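PDB 2EJX: Stk_08120, which probably acts as a fatty acid carrier of the thermoacidophile-specific DUF3211 family. Local coordinates for residues Met21-Phe35 and Val66-Asp78. Sequence-based numbering, arbitrary orientation.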
loop_
_atom_site.group_PDB
_atom_site.type_symbol
_atom_site.label_atom_id
_atom_site.label_comp_id
_atom_site.label_asym_id
_atom_site.label_seq_id
_atom_site.Cartn_x
_atom_site.Cartn_y
_atom_site.Cartn_z
ATOM N N MET A 21 0.450 -9.874 6.095
ATOM C CA MET A 21 -0.640 -8.942 6.433
ATOM C C MET A 21 -0.187 -7.888 7.456
ATOM O O MET A 21 -0.518 -6.693 7.334
ATOM C CB MET A 21 -1.851 -9.719 6.959
ATOM C CG MET A 21 -2.589 -10.583 5.936
ATOM S SD MET A 21 -3.317 -9.577 4.592
ATOM C CE MET A 21 -4.603 -8.736 5.465
ATOM N N THR A 22 0.509 -8.319 8.498
ATOM C CA THR A 22 1.052 -7.392 9.487
ATOM C C THR A 22 1.988 -6.337 8.889
ATOM O O THR A 22 1.897 -5.162 9.240
ATOM C CB THR A 22 1.747 -8.140 10.676
ATOM O OG1 THR A 22 0.804 -9.008 11.292
ATOM C CG2 THR A 22 2.235 -7.158 11.734
ATOM N N ILE A 23 2.896 -6.751 7.992
ATOM C CA ILE A 23 3.758 -5.822 7.296
ATOM C C ILE A 23 2.934 -4.830 6.439
ATOM O O ILE A 23 3.214 -3.644 6.443
ATOM C CB ILE A 23 4.908 -6.575 6.520
ATOM C CG1 ILE A 23 5.815 -7.261 7.547
ATOM C CG2 ILE A 23 5.713 -5.671 5.545
ATOM C CD1 ILE A 23 6.825 -8.280 6.892
ATOM N N PHE A 24 1.913 -5.303 5.770
ATOM C CA PHE A 24 1.067 -4.422 4.960
ATOM C C PHE A 24 0.320 -3.392 5.833
ATOM O O PHE A 24 0.010 -2.290 5.348
ATOM C CB PHE A 24 0.094 -5.249 4.097
ATOM C CG PHE A 24 0.639 -5.577 2.739
ATOM C CD1 PHE A 24 0.791 -4.568 1.786
ATOM C CD2 PHE A 24 1.018 -6.897 2.408
ATOM C CE1 PHE A 24 1.311 -4.845 0.519
ATOM C CE2 PHE A 24 1.504 -7.181 1.140
ATOM C CZ PHE A 24 1.664 -6.165 0.203
ATOM N N SER A 25 0.114 -3.717 7.123
ATOM C CA SER A 25 -0.540 -2.768 8.092
ATOM C C SER A 25 0.396 -1.655 8.543
ATOM O O SER A 25 -0.022 -0.706 9.209
ATOM C CB SER A 25 -1.057 -3.514 9.323
ATOM O OG SER A 25 -0.015 -3.812 10.249
ATOM N N ASP A 26 1.690 -1.774 8.241
ATOM C CA ASP A 26 2.629 -0.669 8.441
ATOM C C ASP A 26 2.646 0.291 7.245
ATOM O O ASP A 26 3.121 -0.046 6.150
ATOM C CB ASP A 26 4.044 -1.228 8.680
ATOM C CG ASP A 26 5.092 -0.140 8.940
ATOM O OD1 ASP A 26 4.740 1.072 8.986
ATOM O OD2 ASP A 26 6.287 -0.506 9.102
ATOM N N PRO A 27 2.169 1.534 7.451
ATOM C CA PRO A 27 2.114 2.394 6.276
ATOM C C PRO A 27 3.481 2.772 5.735
ATOM O O PRO A 27 3.593 3.123 4.567
ATOM C CB PRO A 27 1.337 3.653 6.799
ATOM C CG PRO A 27 1.561 3.674 8.220
ATOM C CD PRO A 27 1.654 2.221 8.655
ATOM N N ALA A 28 4.530 2.673 6.554
ATOM C CA ALA A 28 5.887 2.949 6.098
ATOM C C ALA A 28 6.321 1.909 5.066
ATOM O O ALA A 28 7.228 2.136 4.283
ATOM C CB ALA A 28 6.835 2.918 7.272
ATOM N N PHE A 29 5.673 0.757 5.093
ATOM C CA PHE A 29 5.897 -0.248 4.050
ATOM C C PHE A 29 5.023 0.025 2.846
ATOM O O PHE A 29 5.514 0.326 1.716
ATOM C CB PHE A 29 5.636 -1.682 4.583
ATOM C CG PHE A 29 5.725 -2.750 3.513
ATOM C CD1 PHE A 29 6.996 -3.184 3.037
ATOM C CD2 PHE A 29 4.587 -3.312 2.961
ATOM C CE1 PHE A 29 7.103 -4.153 2.014
ATOM C CE2 PHE A 29 4.667 -4.302 1.922
ATOM C CZ PHE A 29 5.934 -4.745 1.457
ATOM N N THR A 30 3.717 0.018 3.122
ATOM C CA THR A 30 2.669 -0.091 2.104
ATOM C C THR A 30 2.592 1.143 1.199
ATOM O O THR A 30 2.437 1.000 -0.013
ATOM C CB THR A 30 1.331 -0.383 2.774
ATOM O OG1 THR A 30 1.426 -1.637 3.475
ATOM C CG2 THR A 30 0.184 -0.454 1.757
ATOM N N ILE A 31 2.694 2.343 1.771
ATOM C CA ILE A 31 2.508 3.567 0.987
ATOM C C ILE A 31 3.637 3.790 -0.035
ATOM O O ILE A 31 3.347 4.011 -1.201
ATOM C CB ILE A 31 2.219 4.836 1.908
ATOM C CG1 ILE A 31 0.998 4.588 2.799
ATOM C CG2 ILE A 31 2.031 6.085 1.111
ATOM C CD1 ILE A 31 -0.272 4.361 2.077
ATOM N N PRO A 32 4.933 3.736 0.382
ATOM C CA PRO A 32 5.992 3.862 -0.621
ATOM C C PRO A 32 5.975 2.741 -1.671
ATOM O O PRO A 32 6.325 2.971 -2.833
ATOM C CB PRO A 32 7.273 3.802 0.222
ATOM C CG PRO A 32 6.792 4.251 1.610
ATOM C CD PRO A 32 5.496 3.613 1.738
ATOM N N GLN A 33 5.519 1.564 -1.283
ATOM C CA GLN A 33 5.451 0.420 -2.228
ATOM C C GLN A 33 4.406 0.576 -3.317
ATOM O O GLN A 33 4.611 0.056 -4.424
ATOM C CB GLN A 33 5.219 -0.912 -1.515
ATOM C CG GLN A 33 6.401 -1.456 -0.718
ATOM C CD GLN A 33 7.536 -2.018 -1.572
ATOM O OE1 GLN A 33 8.628 -2.362 -1.056
ATOM N NE2 GLN A 33 7.304 -2.114 -2.852
ATOM N N ILE A 34 3.292 1.257 -2.982
ATOM C CA ILE A 34 2.100 1.286 -3.866
ATOM C C ILE A 34 1.810 2.637 -4.501
ATOM O O ILE A 34 1.520 2.725 -5.701
ATOM C CB ILE A 34 0.840 0.715 -3.126
ATOM C CG1 ILE A 34 1.019 -0.798 -2.851
ATOM C CG2 ILE A 34 -0.450 0.885 -3.982
ATOM C CD1 ILE A 34 0.138 -1.296 -1.759
ATOM N N PHE A 35 1.928 3.713 -3.715
ATOM C CA PHE A 35 1.570 5.032 -4.213
ATOM C C PHE A 35 2.587 5.513 -5.257
ATOM O O PHE A 35 3.736 5.074 -5.215
ATOM C CB PHE A 35 1.398 6.024 -3.057
ATOM C CG PHE A 35 0.008 6.018 -2.476
ATOM C CD1 PHE A 35 -0.577 4.827 -2.050
ATOM C CD2 PHE A 35 -0.737 7.187 -2.415
ATOM C CE1 PHE A 35 -1.873 4.796 -1.528
ATOM C CE2 PHE A 35 -2.056 7.168 -1.906
ATOM C CZ PHE A 35 -2.608 5.978 -1.447
ATOM N N VAL A 66 -4.457 3.828 9.465
ATOM C CA VAL A 66 -4.606 2.401 9.223
ATOM C C VAL A 66 -5.533 1.797 10.276
ATOM O O VAL A 66 -5.417 2.098 11.489
ATOM C CB VAL A 66 -3.239 1.699 9.318
ATOM C CG1 VAL A 66 -3.405 0.184 9.145
ATOM C CG2 VAL A 66 -2.260 2.275 8.311
ATOM N N TYR A 67 -6.482 0.992 9.812
ATOM C CA TYR A 67 -7.377 0.275 10.672
ATOM C C TYR A 67 -7.190 -1.200 10.365
ATOM O O TYR A 67 -7.198 -1.616 9.197
ATOM C CB TYR A 67 -8.818 0.689 10.424
ATOM C CG TYR A 67 -9.041 2.176 10.635
ATOM C CD1 TYR A 67 -9.400 2.667 11.904
ATOM C CD2 TYR A 67 -8.849 3.097 9.592
ATOM C CE1 TYR A 67 -9.599 4.030 12.127
ATOM C CE2 TYR A 67 -9.056 4.477 9.800
ATOM C CZ TYR A 67 -9.437 4.927 11.079
ATOM O OH TYR A 67 -9.624 6.272 11.334
ATOM N N LYS A 68 -6.966 -1.964 11.428
ATOM C CA LYS A 68 -6.817 -3.407 11.352
ATOM C C LYS A 68 -8.118 -4.125 11.702
ATOM O O LYS A 68 -8.821 -3.753 12.656
ATOM C CB LYS A 68 -5.644 -3.850 12.257
ATOM C CG LYS A 68 -4.330 -3.119 11.968
ATOM C CD LYS A 68 -3.167 -3.741 12.731
ATOM C CE LYS A 68 -1.849 -2.944 12.636
ATOM N NZ LYS A 68 -1.648 -1.732 13.482
ATOM N N GLY A 69 -8.457 -5.147 10.925
ATOM C CA GLY A 69 -9.638 -5.942 11.168
ATOM C C GLY A 69 -9.335 -7.414 11.062
ATOM O O GLY A 69 -8.192 -7.813 10.879
ATOM N N VAL A 70 -10.359 -8.238 11.185
ATOM C CA VAL A 70 -10.173 -9.642 10.934
ATOM C C VAL A 70 -9.756 -9.759 9.472
ATOM O O VAL A 70 -10.460 -9.330 8.559
ATOM C CB VAL A 70 -11.426 -10.467 11.290
ATOM C CG1 VAL A 70 -11.258 -11.937 10.917
ATOM C CG2 VAL A 70 -11.693 -10.331 12.791
ATOM N N ASP A 71 -8.563 -10.286 9.269
ATOM C CA ASP A 71 -8.099 -10.633 7.902
ATOM C C ASP A 71 -8.110 -9.459 6.924
ATOM O O ASP A 71 -8.149 -9.638 5.700
ATOM C CB ASP A 71 -8.851 -11.860 7.363
ATOM C CG ASP A 71 -8.400 -13.176 8.025
ATOM O OD1 ASP A 71 -7.269 -13.276 8.555
ATOM O OD2 ASP A 71 -9.183 -14.139 8.012
ATOM N N GLU A 72 -8.017 -8.244 7.456
ATOM C CA GLU A 72 -8.116 -7.069 6.605
ATOM C C GLU A 72 -7.320 -5.911 7.170
ATOM O O GLU A 72 -7.201 -5.769 8.391
ATOM C CB GLU A 72 -9.588 -6.653 6.407
ATOM C CG GLU A 72 -9.716 -5.388 5.551
ATOM C CD GLU A 72 -11.113 -5.124 5.009
ATOM O OE1 GLU A 72 -11.915 -6.068 4.802
ATOM O OE2 GLU A 72 -11.390 -3.944 4.771
ATOM N N VAL A 73 -6.730 -5.112 6.282
ATOM C CA VAL A 73 -6.065 -3.863 6.647
ATOM C C VAL A 73 -6.738 -2.793 5.774
ATOM O O VAL A 73 -6.822 -2.957 4.583
ATOM C CB VAL A 73 -4.566 -3.889 6.301
ATOM C CG1 VAL A 73 -3.929 -2.561 6.638
ATOM C CG2 VAL A 73 -3.825 -5.015 7.053
ATOM N N ARG A 74 -7.198 -1.699 6.377
ATOM C CA ARG A 74 -7.907 -0.670 5.645
ATOM C C ARG A 74 -7.174 0.639 5.922
ATOM O O ARG A 74 -7.022 1.038 7.073
ATOM C CB ARG A 74 -9.353 -0.644 6.166
ATOM C CG ARG A 74 -10.357 -0.051 5.246
ATOM C CD ARG A 74 -11.798 -0.202 5.786
ATOM N NE ARG A 74 -12.242 -1.605 5.704
ATOM C CZ ARG A 74 -13.519 -2.004 5.710
ATOM N NH1 ARG A 74 -14.502 -1.106 5.770
ATOM N NH2 ARG A 74 -13.822 -3.301 5.633
ATOM N N ILE A 75 -6.658 1.288 4.887
ATOM C CA ILE A 75 -5.905 2.545 5.052
ATOM C C ILE A 75 -6.751 3.658 4.439
ATOM O O ILE A 75 -6.984 3.690 3.225
ATOM C CB ILE A 75 -4.507 2.486 4.406
ATOM C CG1 ILE A 75 -3.721 1.294 4.984
ATOM C CG2 ILE A 75 -3.731 3.793 4.639
ATOM C CD1 ILE A 75 -2.254 1.170 4.551
ATOM N N ILE A 76 -7.242 4.542 5.295
ATOM C CA ILE A 76 -8.075 5.667 4.840
ATOM C C ILE A 76 -7.192 6.888 4.682
ATOM O O ILE A 76 -6.434 7.237 5.583
ATOM C CB ILE A 76 -9.213 5.891 5.841
ATOM C CG1 ILE A 76 -10.022 4.589 5.920
ATOM C CG2 ILE A 76 -10.079 7.060 5.415
ATOM C CD1 ILE A 76 -11.228 4.627 6.858
ATOM N N TYR A 77 -7.230 7.532 3.512
ATOM C CA TYR A 77 -6.299 8.630 3.290
ATOM C C TYR A 77 -6.979 9.841 2.630
ATOM O O TYR A 77 -8.041 9.681 2.020
ATOM C CB TYR A 77 -5.121 8.177 2.433
ATOM C CG TYR A 77 -5.524 7.775 1.028
ATOM C CD1 TYR A 77 -5.615 8.735 0.004
ATOM C CD2 TYR A 77 -5.836 6.424 0.712
ATOM C CE1 TYR A 77 -5.985 8.373 -1.297
ATOM C CE2 TYR A 77 -6.207 6.073 -0.588
ATOM C CZ TYR A 77 -6.281 7.060 -1.561
ATOM O OH TYR A 77 -6.639 6.695 -2.812
ATOM N N ASP A 78 -6.352 11.013 2.781
ATOM C CA ASP A 78 -6.731 12.256 2.072
ATOM C C ASP A 78 -5.533 12.914 1.477
ATOM O O ASP A 78 -4.475 12.901 2.049
ATOM C CB ASP A 78 -7.454 13.263 3.012
ATOM C CG ASP A 78 -6.598 13.708 4.214
ATOM O OD1 ASP A 78 -6.740 13.076 5.297
ATOM O OD2 ASP A 78 -5.800 14.682 4.100
HETATM O O HOH W 1 -0.316 0.051 11.654
#
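V73 packs against the turn that joins helix 17-24 to helix 27-34: its CG1 lies 3.7 Å from S25 CA, and its CG2 touches M21 O and S25 CB. The CG1 branch stands anti to the backbone N (chi1 178°), which spreads the two methyls along M21 and S25. M21, bent at chi2 and chi3, curls its CE over the end of the type II turn G69-E72, 3.7 Å from D71 O. On strand 58-69, V66 CG1 faces S25 O, while V66 CG2 meets P27 CD at 3.9 Å. Farther along helix 27-34, T30 CG2 rests on I75 CD1 at 4.0 Å, and I31 CD1 approaches I75 CG2; F49 of strand 48-55 borders P27, I31 and I75. The two short helices cross the hairpin of strands 58-69 and 72-79; the antiparallel sheet and the long helix 105-137 make up a helix-grip fold, consistent with the Bet v 1-like clan. At the far end F35 and Y77 form a T-shaped pair, planes at 84°, F35 CZ pointing at the Y77 face; Y77 OH is hydrogen-bonded to H102 ND1. The K68 CE methylene is pressed on S25, 3.1 Å from S25 OG and 3.5 Å from S25 CB, a tight fit. Polar links gather at S25, whose OG donates to T22 O (2.5 Å). With an alanine at S25 the OG is gone, which would probably leave T22 O without this donor and the K68 chain with a gap beside it. A water bridges S25 O and K68 NZ, and K68 NZ also makes a salt bridge with E47.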